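Local atomic coordinates of CLIP-associating protein (Drosophila melanogaster, PDB entry 4G3A), a protein that tracks microtubule plus ends and promotes the stabilisation of dynamic microtubules, supporting mitotic spindle formation and kinetochore attachment, and is seen here as its N-terminal TOG domain. Residues 28-32 with 68-72; 107-111 with 147-151. All blocks are in the same frame, centred on the assembly; numbering follows the deposited sequence.

Contact 1: 28-32 with 68-72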
loop_
_atom_site.group_PDB
_atom_site.type_symbol
_atom_site.label_atom_id
_atom_site.label_comp_id
_atom_site.label_asym_id
_atom_site.label_seq_id
_atom_site.Cartn_x
_atom_site.Cartn_y
_atom_site.Cartn_z
ATOM N N ALA A 28 -13.346 17.830 2.316
ATOM C CA ALA A 28 -12.560 16.675 1.880
ATOM C C ALA A 28 -12.967 16.229 0.480
ATOM O O ALA A 28 -12.116 16.015 -0.381
ATOM C CB ALA A 28 -12.695 15.529 2.866
ATOM N N GLU A 29 -14.269 16.105 0.248
ATOM C CA GLU A 29 -14.759 15.661 -1.049
ATOM C C GLU A 29 -14.367 16.649 -2.142
ATOM O O GLU A 29 -13.954 16.256 -3.230
ATOM C CB GLU A 29 -16.277 15.475 -1.020
ATOM C CG GLU A 29 -16.815 14.603 -2.147
ATOM C CD GLU A 29 -18.325 14.676 -2.273
ATOM O OE1 GLU A 29 -18.981 15.145 -1.318
ATOM O OE2 GLU A 29 -18.855 14.268 -3.329
ATOM N N ASP A 30 -14.488 17.939 -1.845
ATOM C CA ASP A 30 -14.183 18.967 -2.831
ATOM C C ASP A 30 -12.694 19.065 -3.119
ATOM O O ASP A 30 -12.293 19.259 -4.265
ATOM C CB ASP A 30 -14.728 20.319 -2.382
ATOM C CG ASP A 30 -16.240 20.353 -2.357
ATOM O OD1 ASP A 30 -16.860 19.579 -3.122
ATOM O OD2 ASP A 30 -16.806 21.151 -1.574
ATOM N N LEU A 31 -11.878 18.932 -2.076
ATOM C CA LEU A 31 -10.427 18.903 -2.238
ATOM C C LEU A 31 -10.042 17.828 -3.256
ATOM O O LEU A 31 -9.329 18.100 -4.225
ATOM C CB LEU A 31 -9.737 18.641 -0.892
ATOM C CG LEU A 31 -8.260 19.024 -0.697
ATOM C CD1 LEU A 31 -7.666 18.328 0.516
ATOM C CD2 LEU A 31 -7.463 18.666 -1.892
ATOM N N VAL A 32 -10.520 16.607 -3.041
ATOM C CA VAL A 32 -10.238 15.520 -3.976
ATOM C C VAL A 32 -10.715 15.859 -5.398
ATOM O O VAL A 32 -9.975 15.706 -6.370
ATOM C CB VAL A 32 -10.853 14.187 -3.507
ATOM C CG1 VAL A 32 -10.652 13.118 -4.565
ATOM C CG2 VAL A 32 -10.232 13.755 -2.186
ATOM N N LYS A 68 -10.643 10.095 2.247
ATOM C CA LYS A 68 -10.504 11.208 1.317
ATOM C C LYS A 68 -9.097 11.781 1.351
ATOM O O LYS A 68 -8.563 12.162 0.316
ATOM C CB LYS A 68 -11.538 12.298 1.611
ATOM C CG LYS A 68 -12.979 11.874 1.384
ATOM C CD LYS A 68 -13.471 12.238 -0.007
ATOM C CE LYS A 68 -13.637 11.007 -0.875
ATOM N NZ LYS A 68 -14.268 9.879 -0.121
ATOM N N SER A 69 -8.495 11.837 2.538
ATOM C CA SER A 69 -7.103 12.253 2.641
ATOM C C SER A 69 -6.172 11.319 1.848
ATOM O O SER A 69 -5.235 11.781 1.197
ATOM C CB SER A 69 -6.664 12.336 4.100
ATOM O OG SER A 69 -6.497 11.047 4.655
ATOM N N LEU A 70 -6.437 10.014 1.900
ATOM C CA LEU A 70 -5.683 9.038 1.096
ATOM C C LEU A 70 -5.862 9.324 -0.397
ATOM O O LEU A 70 -4.900 9.383 -1.156
ATOM C CB LEU A 70 -6.145 7.612 1.399
ATOM C CG LEU A 70 -5.812 7.039 2.777
ATOM C CD1 LEU A 70 -6.618 5.782 3.041
ATOM C CD2 LEU A 70 -4.318 6.756 2.895
ATOM N N GLU A 71 -7.108 9.516 -0.806
ATOM C CA GLU A 71 -7.407 9.925 -2.171
ATOM C C GLU A 71 -6.734 11.255 -2.515
ATOM O O GLU A 71 -6.251 11.445 -3.634
ATOM C CB GLU A 71 -8.922 10.018 -2.365
ATOM C CG GLU A 71 -9.623 8.659 -2.287
ATOM C CD GLU A 71 -11.141 8.759 -2.395
ATOM O OE1 GLU A 71 -11.831 8.176 -1.536
ATOM O OE2 GLU A 71 -11.645 9.417 -3.327
ATOM N N ALA A 72 -6.685 12.168 -1.549
ATOM C CA ALA A 72 -6.054 13.461 -1.777
ATOM C C ALA A 72 -4.567 13.258 -1.989
ATOM O O ALA A 72 -3.972 13.864 -2.882
ATOM C CB ALA A 72 -6.301 14.404 -0.611
#

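Contact 2: 107-111 with 147-151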
loop_
_atom_site.group_PDB
_atom_site.type_symbol
_atom_site.label_atom_id
_atom_site.label_comp_id
_atom_site.label_asym_id
_atom_site.label_seq_id
_atom_site.Cartn_x
_atom_site.Cartn_y
_atom_site.Cartn_z
ATOM N N ARG A 107 -9.090 0.434 3.095
ATOM C CA ARG A 107 -7.937 -0.387 2.717
ATOM C C ARG A 107 -7.646 -0.231 1.226
ATOM O O ARG A 107 -6.490 -0.160 0.808
ATOM C CB ARG A 107 -8.190 -1.858 3.051
ATOM C CG ARG A 107 -8.473 -2.112 4.523
ATOM C CD ARG A 107 -8.379 -3.592 4.851
ATOM N NE ARG A 107 -9.337 -4.372 4.076
ATOM C CZ ARG A 107 -10.597 -4.580 4.446
ATOM N NH1 ARG A 107 -11.047 -4.065 5.581
ATOM N NH2 ARG A 107 -11.407 -5.298 3.682
ATOM N N GLU A 108 -8.705 -0.175 0.427
ATOM C CA GLU A 108 -8.570 -0.039 -1.022
ATOM C C GLU A 108 -7.802 1.219 -1.382
ATOM O O GLU A 108 -6.815 1.175 -2.119
ATOM C CB GLU A 108 -9.945 0.020 -1.682
ATOM C CG GLU A 108 -10.589 -1.325 -1.926
ATOM C CD GLU A 108 -12.072 -1.200 -2.238
ATOM O OE1 GLU A 108 -12.525 -0.074 -2.545
ATOM O OE2 GLU A 108 -12.781 -2.230 -2.171
ATOM N N LYS A 109 -8.263 2.347 -0.854
ATOM C CA LYS A 109 -7.646 3.626 -1.183
ATOM C C LYS A 109 -6.219 3.685 -0.656
ATOM O O LYS A 109 -5.354 4.313 -1.262
ATOM C CB LYS A 109 -8.484 4.797 -0.669
ATOM C CG LYS A 109 -9.908 4.830 -1.231
ATOM C CD LYS A 109 -9.906 4.857 -2.753
ATOM C CE LYS A 109 -11.326 4.860 -3.319
ATOM N NZ LYS A 109 -11.319 4.771 -4.796
ATOM N N ALA A 110 -5.969 3.012 0.464
ATOM C CA ALA A 110 -4.612 2.905 0.984
ATOM C C ALA A 110 -3.731 2.093 0.026
ATOM O O ALA A 110 -2.621 2.505 -0.321
ATOM C CB ALA A 110 -4.624 2.278 2.370
ATOM N N GLN A 111 -4.233 0.945 -0.422
ATOM C CA GLN A 111 -3.466 0.123 -1.359
ATOM C C GLN A 111 -3.236 0.928 -2.640
ATOM O O GLN A 111 -2.161 0.905 -3.238
ATOM C CB GLN A 111 -4.220 -1.174 -1.670
ATOM C CG GLN A 111 -4.145 -2.252 -0.573
ATOM C CD GLN A 111 -2.850 -3.042 -0.612
ATOM O OE1 GLN A 111 -1.853 -2.604 -1.199
ATOM N NE2 GLN A 111 -2.849 -4.212 0.025
ATOM N N GLU A 147 -2.733 -7.733 3.960
ATOM C CA GLU A 147 -2.780 -6.728 2.905
ATOM C C GLU A 147 -1.398 -6.533 2.287
ATOM O O GLU A 147 -1.266 -6.425 1.064
ATOM C CB GLU A 147 -3.336 -5.395 3.437
ATOM C CG GLU A 147 -4.838 -5.391 3.686
ATOM C CD GLU A 147 -5.644 -5.436 2.399
ATOM O OE1 GLU A 147 -5.103 -5.044 1.337
ATOM O OE2 GLU A 147 -6.817 -5.855 2.451
ATOM N N PHE A 148 -0.372 -6.497 3.131
ATOM C CA PHE A 148 0.976 -6.304 2.632
ATOM C C PHE A 148 1.402 -7.414 1.673
ATOM O O PHE A 148 2.024 -7.133 0.645
ATOM C CB PHE A 148 2.000 -6.130 3.759
ATOM C CG PHE A 148 3.421 -6.105 3.263
ATOM C CD1 PHE A 148 3.811 -5.174 2.308
ATOM C CD2 PHE A 148 4.352 -7.042 3.716
ATOM C CE1 PHE A 148 5.102 -5.161 1.823
ATOM C CE2 PHE A 148 5.657 -7.029 3.236
ATOM C CZ PHE A 148 6.028 -6.087 2.296
ATOM N N LEU A 149 1.058 -8.663 1.993
ATOM C CA LEU A 149 1.339 -9.766 1.069
ATOM C C LEU A 149 0.685 -9.472 -0.277
ATOM O O LEU A 149 1.280 -9.709 -1.323
ATOM C CB LEU A 149 0.878 -11.113 1.639
ATOM C CG LEU A 149 1.698 -11.600 2.845
ATOM C CD1 LEU A 149 1.039 -12.782 3.539
ATOM C CD2 LEU A 149 3.142 -11.932 2.456
ATOM N N GLN A 150 -0.523 -8.918 -0.246
ATOM C CA GLN A 150 -1.228 -8.592 -1.480
ATOM C C GLN A 150 -0.538 -7.448 -2.223
ATOM O O GLN A 150 -0.512 -7.423 -3.455
ATOM C CB GLN A 150 -2.694 -8.259 -1.189
ATOM C CG GLN A 150 -3.526 -7.989 -2.432
ATOM C CD GLN A 150 -3.722 -9.222 -3.284
ATOM O OE1 GLN A 150 -3.481 -9.200 -4.499
ATOM N NE2 GLN A 150 -4.155 -10.313 -2.655
ATOM N N THR A 151 0.028 -6.501 -1.474
ATOM C CA THR A 151 0.783 -5.418 -2.092
ATOM C C THR A 151 1.960 -5.990 -2.871
ATOM O O THR A 151 2.274 -5.532 -3.971
ATOM C CB THR A 151 1.334 -4.428 -1.039
ATOM O OG1 THR A 151 0.256 -3.899 -0.255
ATOM C CG2 THR A 151 2.087 -3.293 -1.721
HETATM O O HOH W 1 -9.104 -5.364 0.985
#

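Contact 1: 28-32 with 68-72
V32 lays its CG2 methyl over the turn of the facing helix that runs from K68 to A72: CG2 of V32 is 3.4 Å from O of K68, 4.0 Å from CB of E71 and 4.3 Å from CB of A72. That carbonyl is already engaged, since N of A72 donates to O of K68 at 2.6 Å, so an apolar methyl can rest there without stranding an acceptor. One turn earlier, two beta carbons meet, CB of A28 lying 3.7 Å from CB of K68. Small residues at 28 and 72 let the helices come close, the axes of the two segments approaching to 9.1 Å and only 17° from parallel; the CA atoms of V32 and A72 are 5.2 Å from each other. L31 adds its CD1, 4.3 Å from CB of A72, and also reaches L54 on helix 47-58 and F12 on helix 9-18, which a large branched side chain can do from a buried position.

K68 suits the border between core and solvent. Its aliphatic part lies along the opposite helix, CD of K68 being 3.8 Å from CA of E29, while its amino end leads away and forms a salt bridge within its own helix, NZ of K68 to OE1 of E71 at 3.3 Å, a weak hydrogen bond. No hydrogen bond crosses between the two segments, so side-chain packing holds them. Near-parallel contact between helix 21-36 and helix 63-80, the latter in the first HEAT repeat, is characteristic of the helical layers of a HEAT-repeat solenoid, the architecture of TOG domains.

Contact 2: 107-111 with 147-151
Q111 uses both ends of its amide to bridge the gap to helix 142-159. NE2 of Q111 donates to OE1 of E147 at 2.7 Å, almost linearly, and to the backbone O of E147 at 2.9 Å; OE1 of Q111 accepts from OG1 of T151 at 2.6 Å. O of E147 also accepts from N of T151 at 2.8 Å, so it serves its own helix and its neighbour together. A glutamine suits this buried place because one uncharged group supplies both donor and acceptor.

The other carboxylate oxygen of E147 faces R107: NE of R107 to OE2 of E147 is a salt bridge at 3.3 Å, weak as a hydrogen bond. The single N-H of NE is shared with a water, which accepts from NE of R107 at 3.3 Å and donates to OE2 of E147 at 2.8 Å. NH1 of R107 is held by the backbone O of D101. Here a polar network joins equivalent helices of neighbouring helix pairs; the segment axes approach to 11.6 Å at 37°, a lateral contact characteristic of the HEAT-repeat solenoid of a TOG domain.

Overall arrangement
Both contacts join helices that are neighbours in the same layer of the solenoid: helices 21-36 and 63-80 in contact 1, helices 104-119 and 142-159 in contact 2. They are in series along the chain, their centres about 18 Å apart, and meet where L70 packs on A110 and E71 lies beside K109, so the packing of helix 63-80 on helix 104-119 connects them. Contact 1 is centred about 17 Å from the chain centre, towards one end of the domain, contact 2 about 5 Å; each is partly buried. The tighter, nearly parallel pair packs by van der Waals contact, the aliphatic part of K68 among small and apolar side chains, without hydrogen bonds across it; the wider pair is spanned by longer polar side chains and a water.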